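Local structure of AimR transcriptional regulator (5ZVV) at residues A246-Y250 / A269-L273; N281-Y286 / R297-Y301; I239-Y243 / F272-W277; N236-F240 / Y358-L362. The protein activates transcription of the viral aimX locus as a homodimer, and is turned into an inactive monomer by the arbitrium peptide, which steers the phage to lysogeny. All blocks are in the same frame, centred on the assembly; numbering follows the deposited sequence.

The four contacts lie within the TPR-related, all-helical region of AimR. Interaction 3 is central: its centre is about 7 Å from that of interaction 1, with which it shares Phe272 and Leu273 of helix 260-277, and about 8 Å from that of interaction 4, with which it shares Ile239 and Phe240. Interaction 2, centred about 13 Å from interaction 1, follows both 1 and 3 along the chain. Interaction 4 joins segments 118 residues apart, and interactions 1 and 2 fall wholly within its span. One contact is helix-helix, two set an interhelical connection on a nearby helix, and interaction 4 ties the C-terminal end of helix 224-237 and its following turn to C-terminal helix 361-369.

Interaction 1 (A246-Y250 / A269-L273); sequences AKKAY and ALCFL
Segments 246-250 and 269-273 are both helical and antiparallel: their N-to-C directions make an angle of 171°, and their axes approach to 10.3 Å. The register is set by Lys247 and Leu270, CA atoms 6.6 Å apart. Ala246 directs its CB toward the partner helix, 3.9 Å from Leu273 CD1. Lys247 has an all-t side chain whose amino end leads away, so its aliphatic base makes the contact: Lys247 CG is 3.8 Å from Leu270 CD2 (chi1 m, chi2 t), and Lys247 CB is 3.8 Å from Leu273 CD2 (chi1 t, chi2 p). The same leucine rotamers carry these methyls to Tyr250, chi1 m, which has the most surface covered by the partner, 81 Å²: Leu270 CD2 lies 3.7 Å from Tyr250 CB, and Leu273 CD2 meets the ring edge, 4.0 Å from Tyr250 CE2. Ala269 CB sits over one ring face, 3.8 Å from the centroid and 18° off the normal, a CH-pi contact. A water donates to Tyr250 OH at 2.7 Å and Ala269 O at 2.6 Å, while the hydroxyl is hydrogen-bonded to Asn236 of the preceding helix. Such interlocking is consistent with the antiparallel helix pairs of TPR-like folds, the clan of the AimR family.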
loop_
_atom_site.group_PDB
_atom_site.type_symbol
_atom_site.label_atom_id
_atom_site.label_comp_id
_atom_site.label_asym_id
_atom_site.label_seq_id
_atom_site.Cartn_x
_atom_site.Cartn_y
_atom_site.Cartn_z
ATOM N N ALA A 246 -19.588 -25.980 -2.436
ATOM C CA ALA A 246 -18.935 -25.227 -1.367
ATOM C C ALA A 246 -18.901 -26.036 -0.078
ATOM O O ALA A 246 -17.848 -26.172 0.560
ATOM C CB ALA A 246 -19.654 -23.895 -1.146
ATOM N N LYS A 247 -20.049 -26.595 0.308
ATOM C CA LYS A 247 -20.111 -27.425 1.506
ATOM C C LYS A 247 -19.178 -28.624 1.392
ATOM O O LYS A 247 -18.571 -29.041 2.384
ATOM C CB LYS A 247 -21.549 -27.883 1.746
ATOM C CG LYS A 247 -21.730 -28.763 2.970
ATOM C CD LYS A 247 -23.179 -29.213 3.109
ATOM C CE LYS A 247 -23.390 -30.028 4.376
ATOM N NZ LYS A 247 -24.794 -30.502 4.511
ATOM N N LYS A 248 -19.040 -29.182 0.186
ATOM C CA LYS A 248 -18.172 -30.341 0.010
ATOM C C LYS A 248 -16.706 -29.970 0.211
ATOM O O LYS A 248 -15.942 -30.737 0.811
ATOM C CB LYS A 248 -18.398 -30.958 -1.370
ATOM C CG LYS A 248 -17.879 -32.380 -1.505
ATOM C CD LYS A 248 -18.541 -33.108 -2.670
ATOM C CE LYS A 248 -18.204 -32.457 -3.998
ATOM N NZ LYS A 248 -18.802 -33.189 -5.152
ATOM N N ALA A 249 -16.296 -28.795 -0.272
ATOM C CA ALA A 249 -14.921 -28.349 -0.046
ATOM C C ALA A 249 -14.674 -28.052 1.430
ATOM O O ALA A 249 -13.669 -28.495 2.010
ATOM C CB ALA A 249 -14.622 -27.119 -0.905
ATOM N N TYR A 250 -15.584 -27.294 2.054
ATOM C CA TYR A 250 -15.498 -27.043 3.490
ATOM C C TYR A 250 -15.325 -28.342 4.265
ATOM O O TYR A 250 -14.424 -28.467 5.101
ATOM C CB TYR A 250 -16.750 -26.309 3.973
ATOM C CG TYR A 250 -16.831 -24.859 3.564
ATOM C CD1 TYR A 250 -15.691 -24.071 3.484
ATOM C CD2 TYR A 250 -18.054 -24.276 3.263
ATOM C CE1 TYR A 250 -15.769 -22.740 3.114
ATOM C CE2 TYR A 250 -18.141 -22.952 2.891
ATOM C CZ TYR A 250 -16.998 -22.188 2.819
ATOM O OH TYR A 250 -17.093 -20.870 2.448
ATOM N N ALA A 269 -17.648 -21.060 8.580
ATOM C CA ALA A 269 -17.808 -21.047 7.129
ATOM C C ALA A 269 -19.078 -21.780 6.716
ATOM O O ALA A 269 -19.835 -21.297 5.863
ATOM C CB ALA A 269 -16.586 -21.672 6.456
ATOM N N LEU A 270 -19.330 -22.946 7.317
ATOM C CA LEU A 270 -20.541 -23.691 6.986
ATOM C C LEU A 270 -21.789 -22.981 7.490
ATOM O O LEU A 270 -22.852 -23.076 6.866
ATOM C CB LEU A 270 -20.460 -25.103 7.563
ATOM C CG LEU A 270 -19.493 -26.053 6.859
ATOM C CD1 LEU A 270 -19.188 -27.264 7.729
ATOM C CD2 LEU A 270 -20.075 -26.484 5.519
ATOM N N CYS A 271 -21.676 -22.269 8.611
ATOM C CA CYS A 271 -22.805 -21.526 9.155
ATOM C C CYS A 271 -23.174 -20.360 8.250
ATOM O O CYS A 271 -24.355 -20.136 7.952
ATOM C CB CYS A 271 -22.468 -21.038 10.566
ATOM S SG CYS A 271 -23.803 -20.159 11.389
ATOM N N PHE A 272 -22.169 -19.607 7.799
ATOM C CA PHE A 272 -22.421 -18.548 6.832
ATOM C C PHE A 272 -23.009 -19.114 5.546
ATOM O O PHE A 272 -23.958 -18.557 4.988
ATOM C CB PHE A 272 -21.135 -17.779 6.533
ATOM C CG PHE A 272 -21.343 -16.593 5.635
ATOM C CD1 PHE A 272 -21.931 -15.437 6.124
ATOM C CD2 PHE A 272 -20.960 -16.634 4.304
ATOM C CE1 PHE A 272 -22.128 -14.339 5.301
ATOM C CE2 PHE A 272 -21.153 -15.540 3.475
ATOM C CZ PHE A 272 -21.738 -14.391 3.976
ATOM N N LEU A 273 -22.448 -20.224 5.060
ATOM C CA LEU A 273 -22.952 -20.830 3.831
ATOM C C LEU A 273 -24.427 -21.200 3.958
ATOM O O LEU A 273 -25.255 -20.808 3.122
ATOM C CB LEU A 273 -22.123 -22.064 3.485
ATOM C CG LEU A 273 -22.509 -22.774 2.191
ATOM C CD1 LEU A 273 -22.184 -21.909 0.977
ATOM C CD2 LEU A 273 -21.827 -24.133 2.101
HETATM O O HOH W 1 -18.849 -19.637 4.103
#

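Interaction 2 (N281-Y286 / R297-Y301); sequences NQWVNY and RAFYY
The guanidinium of Arg297 presents one face to Tyr286, yet no direct hydrogen bond joins 281-286 to helical 297-301. Segment 281-286, neither helix nor strand, lies in the loop that joins helix 260-277 to helix 291-304 and folds back on the latter; the CA atoms of Val284 and Arg297 approach to 5.8 Å. Arg297 is extended, chi1 to chi3 all t, with NE 3.7 Å from Tyr286 CD1. Its NE and NH2 donate to Tyr301 OH, one turn on, at 3.0 and 2.9 Å, and both residues also pack on helix 307-318. Asn281 OD1 accepts from Trp283 N at 2.9 Å in an Asx turn, while Asn281 ND2, bonded to Asn275, is 3.8 Å from Tyr300 CD1. Val284, chi1 t, lays CG2 over the Tyr300 ring, 3.6 Å from the centroid and 16° off the normal, a CH-pi contact. Tyr286, chi1 m, brings OH to 3.5 Å from Tyr300 CE2. A water donates to Asn285 O at 3.0 Å and accepts from Arg297 NH1 at 3.1 Å. Val284 on the Tyr300 ring thus supplies the apolar packing, while the guanidinium N-H groups find acceptors in Tyr301 OH and a water, consistent with a surface contact.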
loop_
_atom_site.group_PDB
_atom_site.type_symbol
_atom_site.label_atom_id
_atom_site.label_comp_id
_atom_site.label_asym_id
_atom_site.label_seq_id
_atom_site.Cartn_x
_atom_site.Cartn_y
_atom_site.Cartn_z
ATOM N N ASN A 281 -28.828 -25.611 9.183
ATOM C CA ASN A 281 -27.639 -25.052 9.817
ATOM C C ASN A 281 -27.367 -25.813 11.109
ATOM O O ASN A 281 -28.091 -25.652 12.097
ATOM C CB ASN A 281 -27.827 -23.561 10.089
ATOM C CG ASN A 281 -26.526 -22.857 10.435
ATOM O OD1 ASN A 281 -25.555 -23.483 10.862
ATOM N ND2 ASN A 281 -26.502 -21.544 10.245
ATOM N N GLN A 282 -26.318 -26.630 11.103
ATOM C CA GLN A 282 -25.876 -27.345 12.290
ATOM C C GLN A 282 -24.710 -26.665 12.989
ATOM O O GLN A 282 -24.231 -27.181 14.003
ATOM C CB GLN A 282 -25.467 -28.774 11.929
ATOM C CG GLN A 282 -26.513 -29.567 11.180
ATOM C CD GLN A 282 -25.982 -30.905 10.721
ATOM O OE1 GLN A 282 -24.773 -31.082 10.561
ATOM N NE2 GLN A 282 -26.880 -31.861 10.515
ATOM N N TRP A 283 -24.244 -25.522 12.483
ATOM C CA TRP A 283 -22.964 -24.960 12.894
ATOM C C TRP A 283 -23.101 -23.610 13.585
ATOM O O TRP A 283 -22.118 -22.870 13.689
ATOM C CB TRP A 283 -22.038 -24.852 11.684
ATOM C CG TRP A 283 -21.893 -26.153 10.961
ATOM C CD1 TRP A 283 -21.019 -27.158 11.250
ATOM C CD2 TRP A 283 -22.666 -26.599 9.845
ATOM N NE1 TRP A 283 -21.196 -28.202 10.378
ATOM C CE2 TRP A 283 -22.201 -27.882 9.502
ATOM C CE3 TRP A 283 -23.706 -26.036 9.098
ATOM C CZ2 TRP A 283 -22.737 -28.612 8.442
ATOM C CZ3 TRP A 283 -24.236 -26.761 8.048
ATOM C CH2 TRP A 283 -23.752 -28.035 7.730
ATOM N N VAL A 284 -24.299 -23.271 14.059
ATOM C CA VAL A 284 -24.474 -22.053 14.840
ATOM C C VAL A 284 -23.643 -22.159 16.111
ATOM O O VAL A 284 -23.753 -23.133 16.864
ATOM C CB VAL A 284 -25.957 -21.823 15.164
ATOM C CG1 VAL A 284 -26.129 -20.555 15.990
ATOM C CG2 VAL A 284 -26.775 -21.754 13.886
ATOM N N ASN A 285 -22.796 -21.163 16.348
ATOM C CA ASN A 285 -21.948 -21.138 17.535
ATOM C C ASN A 285 -22.697 -20.416 18.649
ATOM O O ASN A 285 -22.905 -19.201 18.581
ATOM C CB ASN A 285 -20.618 -20.453 17.231
ATOM C CG ASN A 285 -19.566 -20.707 18.301
ATOM O OD1 ASN A 285 -19.873 -20.794 19.491
ATOM N ND2 ASN A 285 -18.314 -20.820 17.876
ATOM N N TYR A 286 -23.106 -21.168 19.671
ATOM C CA TYR A 286 -23.813 -20.621 20.821
ATOM C C TYR A 286 -22.893 -20.327 21.998
ATOM O O TYR A 286 -23.353 -19.785 23.007
ATOM C CB TYR A 286 -24.915 -21.589 21.267
ATOM C CG TYR A 286 -26.020 -21.788 20.250
ATOM C CD1 TYR A 286 -27.085 -20.901 20.175
ATOM C CD2 TYR A 286 -26.003 -22.866 19.370
ATOM C CE1 TYR A 286 -28.103 -21.076 19.252
ATOM C CE2 TYR A 286 -27.019 -23.052 18.441
ATOM C CZ TYR A 286 -28.067 -22.152 18.388
ATOM O OH TYR A 286 -29.082 -22.321 17.471
ATOM N N ARG A 297 -24.480 -15.995 14.208
ATOM C CA ARG A 297 -25.627 -16.394 15.018
ATOM C C ARG A 297 -26.800 -15.438 14.817
ATOM O O ARG A 297 -27.956 -15.873 14.728
ATOM C CB ARG A 297 -25.221 -16.458 16.490
ATOM C CG ARG A 297 -26.333 -16.847 17.446
ATOM C CD ARG A 297 -25.817 -16.906 18.873
ATOM N NE ARG A 297 -26.882 -17.211 19.822
ATOM C CZ ARG A 297 -26.721 -17.251 21.141
ATOM N NH1 ARG A 297 -25.531 -17.002 21.677
ATOM N NH2 ARG A 297 -27.751 -17.537 21.924
ATOM N N ALA A 298 -26.522 -14.135 14.739
ATOM C CA ALA A 298 -27.585 -13.174 14.463
ATOM C C ALA A 298 -28.160 -13.382 13.068
ATOM O O ALA A 298 -29.370 -13.241 12.860
ATOM C CB ALA A 298 -27.060 -11.747 14.628
ATOM N N PHE A 299 -27.306 -13.712 12.099
ATOM C CA PHE A 299 -27.770 -14.075 10.763
ATOM C C PHE A 299 -28.761 -15.233 10.830
ATOM O O PHE A 299 -29.864 -15.163 10.270
ATOM C CB PHE A 299 -26.556 -14.433 9.899
ATOM C CG PHE A 299 -26.819 -14.455 8.413
ATOM C CD1 PHE A 299 -28.076 -14.186 7.894
ATOM C CD2 PHE A 299 -25.789 -14.757 7.534
ATOM C CE1 PHE A 299 -28.300 -14.217 6.525
ATOM C CE2 PHE A 299 -26.006 -14.788 6.164
ATOM C CZ PHE A 299 -27.263 -14.518 5.661
ATOM N N TYR A 300 -28.381 -16.308 11.530
ATOM C CA TYR A 300 -29.262 -17.462 11.691
ATOM C C TYR A 300 -30.585 -17.069 12.339
ATOM O O TYR A 300 -31.659 -17.493 11.889
ATOM C CB TYR A 300 -28.543 -18.531 12.514
ATOM C CG TYR A 300 -29.398 -19.704 12.928
ATOM C CD1 TYR A 300 -29.729 -20.702 12.020
ATOM C CD2 TYR A 300 -29.852 -19.829 14.237
ATOM C CE1 TYR A 300 -30.501 -21.783 12.398
ATOM C CE2 TYR A 300 -30.623 -20.905 14.624
ATOM C CZ TYR A 300 -30.944 -21.881 13.701
ATOM O OH TYR A 300 -31.714 -22.957 14.082
ATOM N N TYR A 301 -30.529 -16.250 13.395
ATOM C CA TYR A 301 -31.754 -15.771 14.026
ATOM C C TYR A 301 -32.624 -15.001 13.036
ATOM O O TYR A 301 -33.846 -15.189 12.997
ATOM C CB TYR A 301 -31.417 -14.896 15.233
ATOM C CG TYR A 301 -30.992 -15.664 16.463
ATOM C CD1 TYR A 301 -31.314 -17.007 16.618
ATOM C CD2 TYR A 301 -30.275 -15.040 17.475
ATOM C CE1 TYR A 301 -30.930 -17.708 17.747
ATOM C CE2 TYR A 301 -29.887 -15.731 18.605
ATOM C CZ TYR A 301 -30.217 -17.063 18.739
ATOM O OH TYR A 301 -29.829 -17.751 19.871
HETATM O O HOH W 2 -22.621 -17.120 20.696
#

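Interaction 3 (I239-Y243 / F272-W277); sequences IFEDY and FLSNIW
Segment 239-243 is the turn between helices 224-237 and 243-252; Asp242, at the N-cap position, makes weak hydrogen bonds through OD1 to Asp244 N and Glu245 N, and Tyr243 opens the second helix. Segment 272-277 belongs to helix 260-277. Closest CA pairs are Ile239 with Leu273 at 6.3 Å and Tyr243 with Trp277 at 6.8 Å. Trp277, chi1 m and chi2 83°, lays its indole against the turn, and its NE1 donates to Ile239 O at 2.7 Å, with an N-H...O angle of 152°. Tyr243 CB lies over the five-membered ring, 3.8 Å from its centroid and 14° off the normal, a CH-pi contact. Tyr243 is t at chi1, placing CD1 3.5 Å from Leu273 CG and 3.6 Å from Trp277 CD1. Ile239 CG2 meets Phe272 CE2 at 4.2 Å. Glu241 instead forms a salt bridge with Arg211. The turn, held by the hydrogen bond from Trp277 NE1, sits where helix 260-277 meets its neighbours: Leu273 also packs on helix 243-252, Phe272 on helices 291-304 and 361-369.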
loop_
_atom_site.group_PDB
_atom_site.type_symbol
_atom_site.label_atom_id
_atom_site.label_comp_id
_atom_site.label_asym_id
_atom_site.label_seq_id
_atom_site.Cartn_x
_atom_site.Cartn_y
_atom_site.Cartn_z
ATOM N N ILE A 239 -19.106 -19.864 -2.577
ATOM C CA ILE A 239 -20.210 -19.514 -1.678
ATOM C C ILE A 239 -21.456 -19.113 -2.462
ATOM O O ILE A 239 -22.571 -19.546 -2.146
ATOM C CB ILE A 239 -19.776 -18.402 -0.704
ATOM C CG1 ILE A 239 -18.812 -18.954 0.349
ATOM C CG2 ILE A 239 -20.989 -17.767 -0.033
ATOM C CD1 ILE A 239 -18.272 -17.900 1.290
ATOM N N PHE A 240 -21.295 -18.282 -3.489
ATOM C CA PHE A 240 -22.434 -17.746 -4.221
ATOM C C PHE A 240 -22.765 -18.528 -5.487
ATOM O O PHE A 240 -23.698 -18.150 -6.200
ATOM C CB PHE A 240 -22.186 -16.277 -4.572
ATOM C CG PHE A 240 -21.928 -15.410 -3.376
ATOM C CD1 PHE A 240 -22.979 -14.890 -2.638
ATOM C CD2 PHE A 240 -20.632 -15.128 -2.979
ATOM C CE1 PHE A 240 -22.743 -14.097 -1.530
ATOM C CE2 PHE A 240 -20.388 -14.334 -1.875
ATOM C CZ PHE A 240 -21.444 -13.817 -1.148
ATOM N N GLU A 241 -22.041 -19.609 -5.778
ATOM C CA GLU A 241 -22.274 -20.389 -6.990
ATOM C C GLU A 241 -23.062 -21.668 -6.737
ATOM O O GLU A 241 -24.043 -21.938 -7.434
ATOM C CB GLU A 241 -20.941 -20.735 -7.663
ATOM C CG GLU A 241 -20.190 -19.542 -8.220
ATOM C CD GLU A 241 -18.924 -19.944 -8.952
ATOM O OE1 GLU A 241 -18.711 -21.159 -9.154
ATOM O OE2 GLU A 241 -18.143 -19.044 -9.325
ATOM N N ASP A 242 -22.652 -22.465 -5.753
ATOM C CA ASP A 242 -23.221 -23.794 -5.547
ATOM C C ASP A 242 -23.106 -24.140 -4.071
ATOM O O ASP A 242 -21.999 -24.165 -3.526
ATOM C CB ASP A 242 -22.491 -24.831 -6.410
ATOM C CG ASP A 242 -23.184 -26.183 -6.432
ATOM O OD1 ASP A 242 -23.768 -26.592 -5.409
ATOM O OD2 ASP A 242 -23.136 -26.850 -7.487
ATOM N N TYR A 243 -24.244 -24.416 -3.430
ATOM C CA TYR A 243 -24.220 -24.755 -2.010
ATOM C C TYR A 243 -23.513 -26.083 -1.776
ATOM O O TYR A 243 -22.632 -26.185 -0.916
ATOM C CB TYR A 243 -25.642 -24.807 -1.448
ATOM C CG TYR A 243 -25.679 -25.250 -0.002
ATOM C CD1 TYR A 243 -25.370 -24.362 1.020
ATOM C CD2 TYR A 243 -26.000 -26.557 0.342
ATOM C CE1 TYR A 243 -25.387 -24.760 2.343
ATOM C CE2 TYR A 243 -26.021 -26.962 1.666
ATOM C CZ TYR A 243 -25.712 -26.059 2.660
ATOM O OH TYR A 243 -25.729 -26.453 3.977
ATOM N N PHE A 272 -22.169 -19.607 7.799
ATOM C CA PHE A 272 -22.421 -18.548 6.832
ATOM C C PHE A 272 -23.009 -19.114 5.546
ATOM O O PHE A 272 -23.958 -18.557 4.988
ATOM C CB PHE A 272 -21.135 -17.779 6.533
ATOM C CG PHE A 272 -21.343 -16.593 5.635
ATOM C CD1 PHE A 272 -21.931 -15.437 6.124
ATOM C CD2 PHE A 272 -20.960 -16.634 4.304
ATOM C CE1 PHE A 272 -22.128 -14.339 5.301
ATOM C CE2 PHE A 272 -21.153 -15.540 3.475
ATOM C CZ PHE A 272 -21.738 -14.391 3.976
ATOM N N LEU A 273 -22.448 -20.224 5.060
ATOM C CA LEU A 273 -22.952 -20.830 3.831
ATOM C C LEU A 273 -24.427 -21.200 3.958
ATOM O O LEU A 273 -25.255 -20.808 3.122
ATOM C CB LEU A 273 -22.123 -22.064 3.485
ATOM C CG LEU A 273 -22.509 -22.774 2.191
ATOM C CD1 LEU A 273 -22.184 -21.909 0.977
ATOM C CD2 LEU A 273 -21.827 -24.133 2.101
ATOM N N SER A 274 -24.776 -21.961 5.002
ATOM C CA SER A 274 -26.149 -22.435 5.139
ATOM C C SER A 274 -27.110 -21.293 5.440
ATOM O O SER A 274 -28.277 -21.352 5.040
ATOM C CB SER A 274 -26.232 -23.514 6.221
ATOM O OG SER A 274 -25.856 -23.008 7.491
ATOM N N ASN A 275 -26.644 -20.255 6.140
ATOM C CA ASN A 275 -27.458 -19.052 6.292
ATOM C C ASN A 275 -27.710 -18.385 4.947
ATOM O O ASN A 275 -28.828 -17.936 4.666
ATOM C CB ASN A 275 -26.777 -18.070 7.243
ATOM C CG ASN A 275 -26.888 -18.489 8.690
ATOM O OD1 ASN A 275 -27.739 -19.302 9.051
ATOM N ND2 ASN A 275 -26.031 -17.926 9.530
ATOM N N ILE A 276 -26.677 -18.315 4.103
ATOM C CA ILE A 276 -26.812 -17.698 2.785
ATOM C C ILE A 276 -27.844 -18.445 1.953
ATOM O O ILE A 276 -28.726 -17.839 1.332
ATOM C CB ILE A 276 -25.446 -17.648 2.075
ATOM C CG1 ILE A 276 -24.581 -16.530 2.651
ATOM C CG2 ILE A 276 -25.617 -17.467 0.568
ATOM C CD1 ILE A 276 -25.183 -15.164 2.470
ATOM N N TRP A 277 -27.754 -19.770 1.929
ATOM C CA TRP A 277 -28.642 -20.568 1.095
ATOM C C TRP A 277 -29.886 -21.043 1.833
ATOM O O TRP A 277 -30.681 -21.792 1.254
ATOM C CB TRP A 277 -27.882 -21.762 0.519
ATOM C CG TRP A 277 -26.811 -21.344 -0.438
ATOM C CD1 TRP A 277 -25.551 -20.924 -0.126
ATOM C CD2 TRP A 277 -26.910 -21.293 -1.865
ATOM N NE1 TRP A 277 -24.856 -20.621 -1.271
ATOM C CE2 TRP A 277 -25.669 -20.837 -2.353
ATOM C CE3 TRP A 277 -27.926 -21.590 -2.777
ATOM C CZ2 TRP A 277 -25.417 -20.671 -3.714
ATOM C CZ3 TRP A 277 -27.674 -21.426 -4.131
ATOM C CH2 TRP A 277 -26.430 -20.969 -4.583
#

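Interaction 4 (N236-F240 / Y358-L362); sequences NTLIF and YFIQL
Phe240, chi1 m, directs one ring edge at the face of Tyr358 in an offset edge-to-face pair, centroids 5.2 Å apart and planes at 70°. Gln361, with chi1 p, lays CG over a face of the Phe240 ring, 3.8 Å from the centroid and 12° off the normal, a CH-pi contact, and its NE2 donates to Tyr358 O at 2.9 Å. Leu362 CD2 reaches the ring edge, 3.5 Å from Phe240 CE1. Segment 236-240 leaves its helix at Leu238, while 358-361 forms a type I turn leading into helix 361-369. Backbones stay apart, the CA atoms of Thr237 and Tyr358 being 8.8 Å from each other. Chi1 t of Tyr358 brings its OH to the end of helix 224-237, 2.6 Å from Asn236 O, a weak and not settled hydrogen bond. A water 2.6 Å from Tyr358 OH donates to Thr237 O at 2.5 Å. Ile239 CD1 packs on Phe359 CE1 at 3.9 Å. The arrangement is a long-range aromatic contact between two interhelical turns of a TPR-like all-helical fold.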
loop_
_atom_site.group_PDB
_atom_site.type_symbol
_atom_site.label_atom_id
_atom_site.label_comp_id
_atom_site.label_asym_id
_atom_site.label_seq_id
_atom_site.Cartn_x
_atom_site.Cartn_y
_atom_site.Cartn_z
ATOM N N ASN A 236 -14.861 -20.964 0.043
ATOM C CA ASN A 236 -15.206 -19.546 0.007
ATOM C C ASN A 236 -15.426 -19.066 -1.423
ATOM O O ASN A 236 -16.318 -18.248 -1.679
ATOM C CB ASN A 236 -14.121 -18.714 0.689
ATOM C CG ASN A 236 -14.114 -18.889 2.192
ATOM O OD1 ASN A 236 -15.065 -19.409 2.769
ATOM N ND2 ASN A 236 -13.040 -18.448 2.836
ATOM N N THR A 237 -14.632 -19.565 -2.372
ATOM C CA THR A 237 -14.848 -19.182 -3.763
ATOM C C THR A 237 -16.141 -19.753 -4.323
ATOM O O THR A 237 -16.610 -19.275 -5.361
ATOM C CB THR A 237 -13.691 -19.632 -4.659
ATOM O OG1 THR A 237 -13.655 -21.063 -4.713
ATOM C CG2 THR A 237 -12.364 -19.097 -4.151
ATOM N N LEU A 238 -16.721 -20.764 -3.675
ATOM C CA LEU A 238 -17.959 -21.363 -4.166
ATOM C C LEU A 238 -19.215 -20.878 -3.442
ATOM O O LEU A 238 -20.298 -21.416 -3.691
ATOM C CB LEU A 238 -17.871 -22.886 -4.074
ATOM C CG LEU A 238 -16.846 -23.561 -4.983
ATOM C CD1 LEU A 238 -16.661 -25.013 -4.572
ATOM C CD2 LEU A 238 -17.289 -23.459 -6.437
ATOM N N ILE A 239 -19.106 -19.864 -2.577
ATOM C CA ILE A 239 -20.210 -19.514 -1.678
ATOM C C ILE A 239 -21.456 -19.113 -2.462
ATOM O O ILE A 239 -22.571 -19.546 -2.146
ATOM C CB ILE A 239 -19.776 -18.402 -0.704
ATOM C CG1 ILE A 239 -18.812 -18.954 0.349
ATOM C CG2 ILE A 239 -20.989 -17.767 -0.033
ATOM C CD1 ILE A 239 -18.272 -17.900 1.290
ATOM N N PHE A 240 -21.295 -18.282 -3.489
ATOM C CA PHE A 240 -22.434 -17.746 -4.221
ATOM C C PHE A 240 -22.765 -18.528 -5.487
ATOM O O PHE A 240 -23.698 -18.150 -6.200
ATOM C CB PHE A 240 -22.186 -16.277 -4.572
ATOM C CG PHE A 240 -21.928 -15.410 -3.376
ATOM C CD1 PHE A 240 -22.979 -14.890 -2.638
ATOM C CD2 PHE A 240 -20.632 -15.128 -2.979
ATOM C CE1 PHE A 240 -22.743 -14.097 -1.530
ATOM C CE2 PHE A 240 -20.388 -14.334 -1.875
ATOM C CZ PHE A 240 -21.444 -13.817 -1.148
ATOM N N TYR A 358 -15.455 -9.274 -3.074
ATOM C CA TYR A 358 -16.192 -10.533 -3.136
ATOM C C TYR A 358 -17.521 -10.456 -2.390
ATOM O O TYR A 358 -18.578 -10.684 -2.982
ATOM C CB TYR A 358 -15.333 -11.677 -2.581
ATOM C CG TYR A 358 -15.963 -13.042 -2.755
ATOM C CD1 TYR A 358 -16.194 -13.562 -4.020
ATOM C CD2 TYR A 358 -16.326 -13.811 -1.655
ATOM C CE1 TYR A 358 -16.771 -14.804 -4.191
ATOM C CE2 TYR A 358 -16.903 -15.060 -1.817
ATOM C CZ TYR A 358 -17.121 -15.548 -3.088
ATOM O OH TYR A 358 -17.694 -16.785 -3.263
ATOM N N PHE A 359 -17.491 -10.135 -1.095
ATOM C CA PHE A 359 -18.717 -10.143 -0.306
ATOM C C PHE A 359 -19.561 -8.890 -0.491
ATOM O O PHE A 359 -20.679 -8.834 0.037
ATOM C CB PHE A 359 -18.388 -10.341 1.176
ATOM C CG PHE A 359 -17.827 -11.697 1.487
ATOM C CD1 PHE A 359 -18.655 -12.806 1.535
ATOM C CD2 PHE A 359 -16.473 -11.866 1.719
ATOM C CE1 PHE A 359 -18.146 -14.057 1.813
ATOM C CE2 PHE A 359 -15.956 -13.113 1.998
ATOM C CZ PHE A 359 -16.793 -14.212 2.045
ATOM N N ILE A 360 -19.072 -7.897 -1.240
ATOM C CA ILE A 360 -19.881 -6.718 -1.527
ATOM C C ILE A 360 -21.128 -7.086 -2.318
ATOM O O ILE A 360 -22.088 -6.309 -2.368
ATOM C CB ILE A 360 -19.036 -5.660 -2.269
ATOM C CG1 ILE A 360 -19.770 -4.317 -2.316
ATOM C CG2 ILE A 360 -18.686 -6.138 -3.674
ATOM C CD1 ILE A 360 -18.961 -3.199 -2.929
ATOM N N GLN A 361 -21.149 -8.268 -2.933
ATOM C CA GLN A 361 -22.347 -8.695 -3.638
ATOM C C GLN A 361 -23.491 -9.010 -2.686
ATOM O O GLN A 361 -24.644 -9.056 -3.125
ATOM C CB GLN A 361 -22.043 -9.908 -4.518
ATOM C CG GLN A 361 -21.562 -11.134 -3.764
ATOM C CD GLN A 361 -21.156 -12.262 -4.695
ATOM O OE1 GLN A 361 -21.996 -12.860 -5.368
ATOM N NE2 GLN A 361 -19.860 -12.551 -4.746
ATOM N N LEU A 362 -23.203 -9.221 -1.395
ATOM C CA LEU A 362 -24.280 -9.482 -0.439
ATOM C C LEU A 362 -25.320 -8.371 -0.444
ATOM O O LEU A 362 -26.496 -8.652 -0.737
ATOM C CB LEU A 362 -23.700 -9.722 0.960
ATOM C CG LEU A 362 -23.031 -11.057 1.257
ATOM C CD1 LEU A 362 -22.471 -11.042 2.667
ATOM C CD2 LEU A 362 -24.040 -12.167 1.098
HETATM O O HOH W 3 -18.744 -17.898 -5.422
#